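Local coordinates for glutathione S-transferase, N-terminal domain protein (PDB 4NAX), which binds one glutathione disulfide per subunit and, as a member of the glutathione S-transferase superfamily, is probably a glutathione-dependent transferase, at residues G127-Q132 and V154-R159; P187-L192 and V202-F207; L119-G124 and K158-V163. One frame throughout, in Å; residues are numbered along the deposited sequence.

In the fold
All three contacts lie in the helical half of the subunit, on the same side of its centre. Contacts 1 and 3 join the same two helices, 109-137 and 148-168, at successive levels, with centres about 8 Å apart. Contact 2 lies about 10 Å from contact 1, centre to centre, and about 12 Å from contact 3; it packs helix 180-193 against the loop before helix 208-219. Trp188 of contact 2 adjoins contact 1, its CE2 3.6 Å from CA of Gly127. Each contact has one segment touching the glutathione disulfide, through Gly127, Pro128 and Gly131, through Trp188, and through Met123. Contacts 1 and 3 also touch the second subunit.

Contact 1: G127-Q132 and V154-R159; sequences GPMFGQ and VNESKR. With GDS (oxidized glutathione disulfide), chain C.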
# COMPACT_ATOMS: atom_id res chain seq x y z
N GLY A 127 1.16 3.57 7.28
CA GLY A 127 0.50 2.50 8.05
C GLY A 127 1.49 1.50 8.65
O GLY A 127 1.48 1.25 9.84
N PRO A 128 2.35 0.92 7.80
CA PRO A 128 3.23 -0.13 8.32
C PRO A 128 4.18 0.40 9.38
O PRO A 128 4.40 -0.26 10.39
CB PRO A 128 3.97 -0.61 7.05
CG PRO A 128 2.95 -0.43 5.95
CD PRO A 128 2.29 0.90 6.31
N MET A 129 4.73 1.60 9.18
CA MET A 129 5.73 2.13 10.11
C MET A 129 5.13 2.67 11.38
O MET A 129 5.63 2.40 12.47
CB MET A 129 6.64 3.14 9.40
CG MET A 129 7.38 2.51 8.23
SD MET A 129 8.52 1.18 8.73
CE MET A 129 7.67 -0.23 8.16
N PHE A 130 4.03 3.42 11.27
CA PHE A 130 3.39 3.88 12.47
C PHE A 130 2.91 2.69 13.30
O PHE A 130 2.96 2.69 14.53
CB PHE A 130 2.21 4.84 12.20
CG PHE A 130 2.57 6.21 11.68
CD1 PHE A 130 3.83 6.59 11.28
CD2 PHE A 130 1.53 7.14 11.54
CE1 PHE A 130 4.07 7.86 10.78
CE2 PHE A 130 1.76 8.40 11.03
CZ PHE A 130 3.04 8.76 10.65
N GLY A 131 2.42 1.65 12.62
CA GLY A 131 1.99 0.47 13.33
C GLY A 131 3.10 -0.18 14.14
O GLY A 131 2.85 -0.72 15.21
N GLN A 132 4.34 -0.13 13.64
CA GLN A 132 5.46 -0.68 14.40
C GLN A 132 5.79 0.18 15.62
O GLN A 132 6.21 -0.36 16.65
CB GLN A 132 6.71 -0.89 13.55
CG GLN A 132 6.52 -1.73 12.28
CD GLN A 132 5.56 -2.87 12.47
OE1 GLN A 132 5.79 -3.77 13.28
NE2 GLN A 132 4.47 -2.84 11.73
N VAL A 154 10.50 4.62 15.33
CA VAL A 154 10.25 6.01 15.71
C VAL A 154 10.96 6.96 14.73
O VAL A 154 10.36 7.93 14.24
CB VAL A 154 10.71 6.28 17.15
CG1 VAL A 154 10.74 7.77 17.47
CG2 VAL A 154 9.77 5.55 18.09
N ASN A 155 12.24 6.72 14.46
CA ASN A 155 12.99 7.57 13.56
C ASN A 155 12.39 7.55 12.16
O ASN A 155 12.29 8.58 11.51
CB ASN A 155 14.46 7.18 13.57
CG ASN A 155 15.16 7.63 14.84
OD1 ASN A 155 14.78 8.63 15.45
ND2 ASN A 155 16.17 6.88 15.26
N GLU A 156 11.97 6.37 11.70
CA GLU A 156 11.35 6.29 10.38
C GLU A 156 10.01 7.02 10.35
O GLU A 156 9.69 7.70 9.37
CB GLU A 156 11.22 4.85 9.94
CG GLU A 156 10.48 4.65 8.63
CD GLU A 156 11.11 5.33 7.43
OE1 GLU A 156 12.25 5.86 7.50
OE2 GLU A 156 10.42 5.37 6.39
N SER A 157 9.24 6.91 11.43
CA SER A 157 7.97 7.62 11.51
C SER A 157 8.16 9.13 11.53
O SER A 157 7.40 9.86 10.90
CB SER A 157 7.17 7.14 12.73
OG SER A 157 6.80 5.78 12.56
N LYS A 158 9.19 9.60 12.25
CA LYS A 158 9.56 11.02 12.20
C LYS A 158 9.92 11.44 10.78
O LYS A 158 9.52 12.52 10.34
CB LYS A 158 10.73 11.31 13.13
CG LYS A 158 10.45 11.25 14.61
CD LYS A 158 11.77 11.51 15.35
CE LYS A 158 11.64 11.76 16.84
NZ LYS A 158 12.98 12.17 17.38
N ARG A 159 10.69 10.62 10.07
CA ARG A 159 11.08 10.93 8.69
C ARG A 159 9.83 11.08 7.80
O ARG A 159 9.69 12.03 7.04
CB ARG A 159 12.03 9.87 8.12
CG ARG A 159 12.69 10.28 6.82
CD ARG A 159 13.38 9.11 6.13
NE ARG A 159 12.39 8.13 5.72
CZ ARG A 159 11.58 8.26 4.67
NH1 ARG A 159 11.69 9.28 3.83
NH2 ARG A 159 10.64 7.35 4.46
N1 GDS C . -1.01 -8.56 13.86
CA1 GDS C . -0.87 -7.15 14.21
C1 GDS C . 0.43 -6.90 14.95
OE1 GDS C . 0.89 -5.74 14.96
OE2 GDS C . 1.01 -7.84 15.55
CB1 GDS C . -2.05 -6.72 15.08
CG1 GDS C . -2.25 -5.20 15.19
CD1 GDS C . -2.64 -4.60 13.86
O1 GDS C . -3.22 -5.27 13.02
N2 GDS C . -2.29 -3.34 13.68
CA2 GDS C . -2.64 -2.58 12.50
C2 GDS C . -1.41 -2.16 11.73
O2 GDS C . -0.39 -1.81 12.32
CB2 GDS C . -3.42 -1.33 12.89
SG2 GDS C . -5.06 -1.64 13.55
N3 GDS C . -1.51 -2.16 10.40
CA3 GDS C . -0.40 -1.79 9.54
C3 GDS C . -0.80 -1.13 8.24
OE3 GDS C . 0.01 -1.22 7.30
OE4 GDS C . -1.86 -0.50 8.22
N4 GDS C . -5.58 -6.98 12.22
CA4 GDS C . -6.05 -8.30 12.59
C4 GDS C . -4.94 -9.29 12.81
OE5 GDS C . -5.24 -10.47 13.18
OE6 GDS C . -3.76 -8.89 12.66
C5 GDS C . -6.27 -6.23 11.38
O5 GDS C . -7.30 -6.63 10.85
CA5 GDS C . -5.75 -4.83 11.11
N5 GDS C . -5.87 -4.52 9.69
CB5 GDS C . -6.57 -3.85 11.95
SG5 GDS C . -6.17 -2.12 11.70
CA6 GDS C . -4.20 -3.49 5.19
C6 GDS C . -5.26 -2.48 4.88
OE7 GDS C . -6.46 -2.85 4.90
OE8 GDS C . -4.89 -1.31 4.62
N6 GDS C . -2.98 -3.17 4.42
CB6 GDS C . -3.90 -3.51 6.69
CG6 GDS C . -5.12 -3.97 7.50
CD6 GDS C . -4.81 -4.18 8.95
O6 GDS C . -3.67 -4.00 9.42
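Helices 109-137 and 148-168 of the helical C-terminal domain of the GST fold run roughly antiparallel here, the axes of segments 127-132 and 154-159 lying 8.8 Å apart at 138°. Phe130 and Ser157 are nearest at the backbone, 6.0 Å between their CA atoms, and a residue as small as Ser157 is consistent with that closeness. Its CB and OG lie alongside the CD1-CE1 side of the Phe130 ring, OG 3.3 Å from CD1 of Phe130. The hydroxyl itself is hydrogen-bonded to the carbonyl of Tyr153, one turn earlier. One residue back on each helix, Met129 crosses Glu156 obliquely, CG of Met129 3.8 Å from CG of Glu156.

Glu156 thus offers its aliphatic part to Met129 while its carboxylate turns to Arg159. The two form a two-pronged, side-on salt bridge, NE of Arg159 to OE1 of Glu156 at 2.9 Å and NH2 of Arg159 to OE2 of Glu156 at 2.8 Å; NH2 is also hydrogen-bonded to Asn68 of the second subunit. Gly127, Pro128 and Gly131 line the glutathione disulfide pocket: at Pro128, where the helix is kinked, CG lies 3.3 Å from OE3 of the ligand, and a beta carbon on either glycine would clash with it. The interhelical contact is therefore chiefly van der Waals packing, its charged and hydroxyl groups satisfied alongside rather than across it.

Contact 2: P187-L192 and V202-F207; sequences PWVRNL and VGFDQF. With GDS (oxidized glutathione disulfide), chain C.
Val189 meets Phe204 through a single methyl, CG1, which sits 3.8 Å from both CE1 and CZ of the Phe204 ring, the two side chains crossing at about a right angle. Beside this pair Leu192 and Val202 reach toward each other tip to tip, CD2 of Leu192 lying 4.1 Å from CG1 of Val202. With CG anti to the backbone N (chi1 -179°), Leu192 extends its isobutyl group toward the loop. All four residues are buried, and the contact is wholly apolar.

The phenylalanine is carried by a short 3-10 turn, 204-206, entered through Gly203 with positive phi. Two donors of Gln206 hold the carbonyl of Gly203: the backbone N and the side-chain NE2 arrive from opposite faces of its plane, each at 3.1 Å from O of Gly203. CG of Gln206 in turn lies over the centre of the Phe207 ring, 3.5 Å above its plane. Phe207 is the N-cap residue of helix 208-219, so this loop leads from helix 180-193 into the next helix of the all-helical C-terminal domain characteristic of the GST fold.

Another side of helix 180-193 serves the glutathione disulfide. Trp188 brings CZ2 to 3.4 Å from the ligand's OE4, and CH2 to 3.6 Å from its O2, with the ligand's C2 in the plane of the indole at its edge. Its NE1 is hydrogen-bonded to Asn30, itself a ligand-binding residue. Were the indole of Trp188 cut back to an alanine, a gap would probably open beside the ligand and OD1 of Asn30 would lose its indole donor. The indole also packs on Ile126 and Phe130 of helix 109-137, and Leu161 of helix 148-168 backs both Leu192 and Val202.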
# COMPACT_ATOMS: atom_id res chain seq x y z
N PRO A 187 -6.18 9.37 9.67
CA PRO A 187 -6.51 8.47 10.79
C PRO A 187 -5.28 7.83 11.41
O PRO A 187 -5.27 7.50 12.61
CB PRO A 187 -7.43 7.42 10.16
CG PRO A 187 -8.07 8.17 9.01
CD PRO A 187 -6.92 8.99 8.45
N TRP A 188 -4.26 7.60 10.59
CA TRP A 188 -3.01 7.03 11.11
C TRP A 188 -2.20 8.04 11.92
O TRP A 188 -1.60 7.68 12.93
CB TRP A 188 -2.18 6.42 9.98
CG TRP A 188 -2.42 4.95 9.85
CD1 TRP A 188 -3.08 4.29 8.86
CD2 TRP A 188 -1.98 3.97 10.78
NE1 TRP A 188 -3.05 2.92 9.12
CE2 TRP A 188 -2.37 2.71 10.29
CE3 TRP A 188 -1.28 4.04 11.99
CZ2 TRP A 188 -2.07 1.54 10.95
CZ3 TRP A 188 -1.01 2.87 12.66
CH2 TRP A 188 -1.40 1.63 12.14
N VAL A 189 -2.15 9.29 11.45
CA VAL A 189 -1.51 10.34 12.23
C VAL A 189 -2.21 10.45 13.60
O VAL A 189 -1.54 10.49 14.66
CB VAL A 189 -1.49 11.68 11.49
CG1 VAL A 189 -0.85 12.76 12.35
CG2 VAL A 189 -0.76 11.60 10.14
N ARG A 190 -3.54 10.50 13.59
CA ARG A 190 -4.30 10.51 14.84
C ARG A 190 -3.93 9.33 15.74
O ARG A 190 -3.70 9.49 16.94
CB ARG A 190 -5.80 10.49 14.56
CG ARG A 190 -6.65 10.38 15.81
CD ARG A 190 -8.13 10.32 15.49
NE ARG A 190 -8.94 10.07 16.67
CZ ARG A 190 -9.41 8.88 17.04
NH1 ARG A 190 -9.21 7.78 16.31
NH2 ARG A 190 -10.13 8.78 18.14
N ASN A 191 -3.89 8.13 15.17
CA ASN A 191 -3.62 6.95 15.97
C ASN A 191 -2.25 7.00 16.64
O ASN A 191 -2.09 6.58 17.79
CB ASN A 191 -3.74 5.68 15.13
CG ASN A 191 -4.17 4.49 15.95
OD1 ASN A 191 -5.17 4.56 16.64
ND2 ASN A 191 -3.43 3.40 15.85
N LEU A 192 -1.26 7.51 15.90
CA LEU A 192 0.09 7.62 16.40
C LEU A 192 0.15 8.52 17.62
O LEU A 192 0.83 8.20 18.61
CB LEU A 192 1.01 8.12 15.29
CG LEU A 192 2.49 8.28 15.62
CD1 LEU A 192 3.13 6.94 15.86
CD2 LEU A 192 3.17 9.01 14.48
N VAL A 202 7.66 10.94 18.89
CA VAL A 202 7.95 11.36 17.51
C VAL A 202 8.15 12.86 17.35
O VAL A 202 8.30 13.34 16.23
CB VAL A 202 6.87 10.87 16.50
CG1 VAL A 202 6.72 9.36 16.58
CG2 VAL A 202 5.55 11.59 16.70
N GLY A 203 8.17 13.61 18.45
CA GLY A 203 8.40 15.05 18.40
C GLY A 203 7.35 15.74 17.56
O GLY A 203 7.66 16.57 16.71
N PHE A 204 6.08 15.40 17.80
CA PHE A 204 4.98 15.80 16.92
C PHE A 204 4.81 17.31 16.82
O PHE A 204 4.40 17.83 15.78
CB PHE A 204 3.65 15.18 17.38
CG PHE A 204 2.52 15.34 16.40
CD1 PHE A 204 2.62 14.81 15.12
CD2 PHE A 204 1.36 15.99 16.75
CE1 PHE A 204 1.60 14.95 14.21
CE2 PHE A 204 0.32 16.12 15.84
CZ PHE A 204 0.44 15.60 14.57
N ASP A 205 5.13 18.01 17.90
CA ASP A 205 4.93 19.45 17.91
C ASP A 205 5.82 20.18 16.90
O ASP A 205 5.55 21.34 16.59
CB ASP A 205 5.06 20.01 19.33
CG ASP A 205 3.83 19.72 20.16
OD1 ASP A 205 2.71 20.07 19.72
OD2 ASP A 205 3.97 19.12 21.24
N GLN A 206 6.82 19.50 16.34
CA GLN A 206 7.62 20.14 15.30
C GLN A 206 6.95 20.15 13.91
O GLN A 206 7.39 20.87 13.02
CB GLN A 206 9.02 19.54 15.23
CG GLN A 206 9.14 18.22 14.49
CD GLN A 206 10.48 17.55 14.75
OE1 GLN A 206 11.52 18.05 14.34
NE2 GLN A 206 10.45 16.40 15.43
N PHE A 207 5.90 19.35 13.71
CA PHE A 207 5.26 19.23 12.40
C PHE A 207 3.99 20.06 12.34
O PHE A 207 2.88 19.56 12.48
CB PHE A 207 4.99 17.75 12.09
CG PHE A 207 6.22 16.88 12.22
CD1 PHE A 207 7.27 16.98 11.29
CD2 PHE A 207 6.35 15.98 13.27
CE1 PHE A 207 8.41 16.22 11.44
CE2 PHE A 207 7.49 15.20 13.40
CZ PHE A 207 8.51 15.31 12.48
N1 GDS C . -1.01 -8.56 13.86
CA1 GDS C . -0.87 -7.15 14.21
C1 GDS C . 0.43 -6.90 14.95
OE1 GDS C . 0.89 -5.74 14.96
OE2 GDS C . 1.01 -7.84 15.55
CB1 GDS C . -2.05 -6.72 15.08
CG1 GDS C . -2.25 -5.20 15.19
CD1 GDS C . -2.64 -4.60 13.86
O1 GDS C . -3.22 -5.27 13.02
N2 GDS C . -2.29 -3.34 13.68
CA2 GDS C . -2.64 -2.58 12.50
C2 GDS C . -1.41 -2.16 11.73
O2 GDS C . -0.39 -1.81 12.32
CB2 GDS C . -3.42 -1.33 12.89
SG2 GDS C . -5.06 -1.64 13.55
N3 GDS C . -1.51 -2.16 10.40
CA3 GDS C . -0.40 -1.79 9.54
C3 GDS C . -0.80 -1.13 8.24
OE3 GDS C . 0.01 -1.22 7.30
OE4 GDS C . -1.86 -0.50 8.22
N4 GDS C . -5.58 -6.98 12.22
CA4 GDS C . -6.05 -8.30 12.59
C4 GDS C . -4.94 -9.29 12.81
OE5 GDS C . -5.24 -10.47 13.18
OE6 GDS C . -3.76 -8.89 12.66
C5 GDS C . -6.27 -6.23 11.38
O5 GDS C . -7.30 -6.63 10.85
CA5 GDS C . -5.75 -4.83 11.11
N5 GDS C . -5.87 -4.52 9.69
CB5 GDS C . -6.57 -3.85 11.95
SG5 GDS C . -6.17 -2.12 11.70
CA6 GDS C . -4.20 -3.49 5.19
C6 GDS C . -5.26 -2.48 4.88
OE7 GDS C . -6.46 -2.85 4.90
OE8 GDS C . -4.89 -1.31 4.62
N6 GDS C . -2.98 -3.17 4.42
CB6 GDS C . -3.90 -3.51 6.69
CG6 GDS C . -5.12 -3.97 7.50
CD6 GDS C . -4.81 -4.18 8.95
O6 GDS C . -3.67 -4.00 9.42

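Contact 3: L119-G124 and K158-V163; sequences LMFQMG and KRLLGV. With GDS (oxidized glutathione disulfide), chain C.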
# COMPACT_ATOMS: atom_id res chain seq x y z
N LEU A 119 -1.59 7.93 -1.75
CA LEU A 119 -2.24 6.76 -1.19
C LEU A 119 -1.27 5.59 -1.01
O LEU A 119 -1.27 4.92 0.03
CB LEU A 119 -3.43 6.35 -2.08
CG LEU A 119 -4.19 5.11 -1.63
CD1 LEU A 119 -4.82 5.30 -0.26
CD2 LEU A 119 -5.24 4.74 -2.68
N MET A 120 -0.43 5.36 -2.01
CA MET A 120 0.57 4.29 -1.93
C MET A 120 1.64 4.58 -0.87
O MET A 120 2.08 3.69 -0.15
CB MET A 120 1.24 4.12 -3.29
CG MET A 120 0.33 3.52 -4.36
SD MET A 120 -0.10 1.82 -3.97
CE MET A 120 -1.22 1.51 -5.34
N PHE A 121 2.05 5.84 -0.75
CA PHE A 121 2.95 6.29 0.29
C PHE A 121 2.36 5.94 1.67
O PHE A 121 3.06 5.46 2.58
CB PHE A 121 3.21 7.80 0.13
CG PHE A 121 3.85 8.47 1.31
CD1 PHE A 121 5.22 8.51 1.47
CD2 PHE A 121 3.06 9.11 2.25
CE1 PHE A 121 5.79 9.17 2.53
CE2 PHE A 121 3.63 9.76 3.33
CZ PHE A 121 5.00 9.78 3.47
N GLN A 122 1.06 6.18 1.82
CA GLN A 122 0.39 5.83 3.06
C GLN A 122 0.44 4.32 3.30
O GLN A 122 0.78 3.84 4.39
CB GLN A 122 -1.05 6.34 3.06
CG GLN A 122 -1.76 6.17 4.39
CD GLN A 122 -2.22 4.74 4.65
OE1 GLN A 122 -2.89 4.15 3.82
NE2 GLN A 122 -1.90 4.20 5.81
N MET A 123 0.06 3.57 2.27
CA MET A 123 -0.11 2.12 2.42
C MET A 123 1.20 1.39 2.67
O MET A 123 1.21 0.39 3.37
CB MET A 123 -0.83 1.55 1.20
CG MET A 123 -2.33 1.92 1.15
SD MET A 123 -3.37 1.11 2.37
CE MET A 123 -3.34 -0.55 1.76
N GLY A 124 2.29 1.89 2.08
CA GLY A 124 3.60 1.27 2.26
C GLY A 124 4.44 1.84 3.40
O GLY A 124 5.27 1.12 4.00
N LYS A 158 9.19 9.60 12.25
CA LYS A 158 9.56 11.02 12.20
C LYS A 158 9.92 11.44 10.78
O LYS A 158 9.52 12.52 10.34
CB LYS A 158 10.73 11.31 13.13
CG LYS A 158 10.45 11.25 14.61
CD LYS A 158 11.77 11.51 15.35
CE LYS A 158 11.64 11.76 16.84
NZ LYS A 158 12.98 12.17 17.38
N ARG A 159 10.69 10.62 10.07
CA ARG A 159 11.08 10.93 8.69
C ARG A 159 9.83 11.08 7.80
O ARG A 159 9.69 12.03 7.04
CB ARG A 159 12.03 9.87 8.12
CG ARG A 159 12.69 10.28 6.82
CD ARG A 159 13.38 9.11 6.13
NE ARG A 159 12.39 8.13 5.72
CZ ARG A 159 11.58 8.26 4.67
NH1 ARG A 159 11.69 9.28 3.83
NH2 ARG A 159 10.64 7.35 4.46
N LEU A 160 8.91 10.13 7.92
CA LEU A 160 7.64 10.17 7.17
C LEU A 160 6.80 11.38 7.52
O LEU A 160 6.23 12.02 6.62
CB LEU A 160 6.83 8.89 7.45
CG LEU A 160 7.41 7.59 6.88
CD1 LEU A 160 6.76 6.36 7.50
CD2 LEU A 160 7.29 7.53 5.37
N LEU A 161 6.75 11.73 8.80
CA LEU A 161 6.07 12.95 9.21
C LEU A 161 6.68 14.20 8.57
O LEU A 161 5.96 15.12 8.20
CB LEU A 161 6.03 13.09 10.73
CG LEU A 161 5.03 12.16 11.42
CD1 LEU A 161 5.33 12.03 12.91
CD2 LEU A 161 3.59 12.61 11.21
N GLY A 162 8.00 14.21 8.46
CA GLY A 162 8.68 15.32 7.81
C GLY A 162 8.32 15.43 6.34
O GLY A 162 8.14 16.53 5.82
N VAL A 163 8.24 14.30 5.66
CA VAL A 163 7.81 14.29 4.26
C VAL A 163 6.41 14.91 4.15
O VAL A 163 6.17 15.77 3.31
CB VAL A 163 7.84 12.86 3.66
CG1 VAL A 163 7.25 12.86 2.27
CG2 VAL A 163 9.26 12.31 3.62
N1 GDS C . -1.01 -8.56 13.86
CA1 GDS C . -0.87 -7.15 14.21
C1 GDS C . 0.43 -6.90 14.95
OE1 GDS C . 0.89 -5.74 14.96
OE2 GDS C . 1.01 -7.84 15.55
CB1 GDS C . -2.05 -6.72 15.08
CG1 GDS C . -2.25 -5.20 15.19
CD1 GDS C . -2.64 -4.60 13.86
O1 GDS C . -3.22 -5.27 13.02
N2 GDS C . -2.29 -3.34 13.68
CA2 GDS C . -2.64 -2.58 12.50
C2 GDS C . -1.41 -2.16 11.73
O2 GDS C . -0.39 -1.81 12.32
CB2 GDS C . -3.42 -1.33 12.89
SG2 GDS C . -5.06 -1.64 13.55
N3 GDS C . -1.51 -2.16 10.40
CA3 GDS C . -0.40 -1.79 9.54
C3 GDS C . -0.80 -1.13 8.24
OE3 GDS C . 0.01 -1.22 7.30
OE4 GDS C . -1.86 -0.50 8.22
N4 GDS C . -5.58 -6.98 12.22
CA4 GDS C . -6.05 -8.30 12.59
C4 GDS C . -4.94 -9.29 12.81
OE5 GDS C . -5.24 -10.47 13.18
OE6 GDS C . -3.76 -8.89 12.66
C5 GDS C . -6.27 -6.23 11.38
O5 GDS C . -7.30 -6.63 10.85
CA5 GDS C . -5.75 -4.83 11.11
N5 GDS C . -5.87 -4.52 9.69
CB5 GDS C . -6.57 -3.85 11.95
SG5 GDS C . -6.17 -2.12 11.70
CA6 GDS C . -4.20 -3.49 5.19
C6 GDS C . -5.26 -2.48 4.88
OE7 GDS C . -6.46 -2.85 4.90
OE8 GDS C . -4.89 -1.31 4.62
N6 GDS C . -2.98 -3.17 4.42
CB6 GDS C . -3.90 -3.51 6.69
CG6 GDS C . -5.12 -3.97 7.50
CD6 GDS C . -4.81 -4.18 8.95
O6 GDS C . -3.67 -4.00 9.42
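Phe121 reaches Leu160 and Val163 because its CG stands anti to the backbone N (chi1 165°), which swings the ring out from helix 109-137 toward helix 148-168. Leu160 answers with CG anti to its own carbonyl carbon (chi1 -69°), bringing a methyl to the ring although its CB starts off to the flank. These are neighbouring helices of the C-terminal helical domain of the GST fold, and the Phe121 ring helps to span the gap between segments 119-124 and 158-163, whose nearest CA atoms, of Phe121 and Leu160, are 9.2 Å apart.

The far end of the ring does the touching. CD2 of Leu160 lies 3.6 Å from CE1 of Phe121, and CG1 of Val163, one turn further on, is 4.0 Å from the same ring atom. Both aliphatic side chains slide past the phenylalanine in the opposite direction, so the packing is alongside rather than end-on. The ring is further confined by Trp118, against which it stacks edge-to-face, by Ile126, and by Asn68 of the second subunit, which also packs on Leu160. The contact thus adjoins the dimer interface.

Met123 leads off helix 109-137 toward the bound glutathione disulfide. Its SD lies 3.6 Å from OE8 of the ligand, and the methyl CE of Met123 is 3.3 Å from that same carboxylate oxygen.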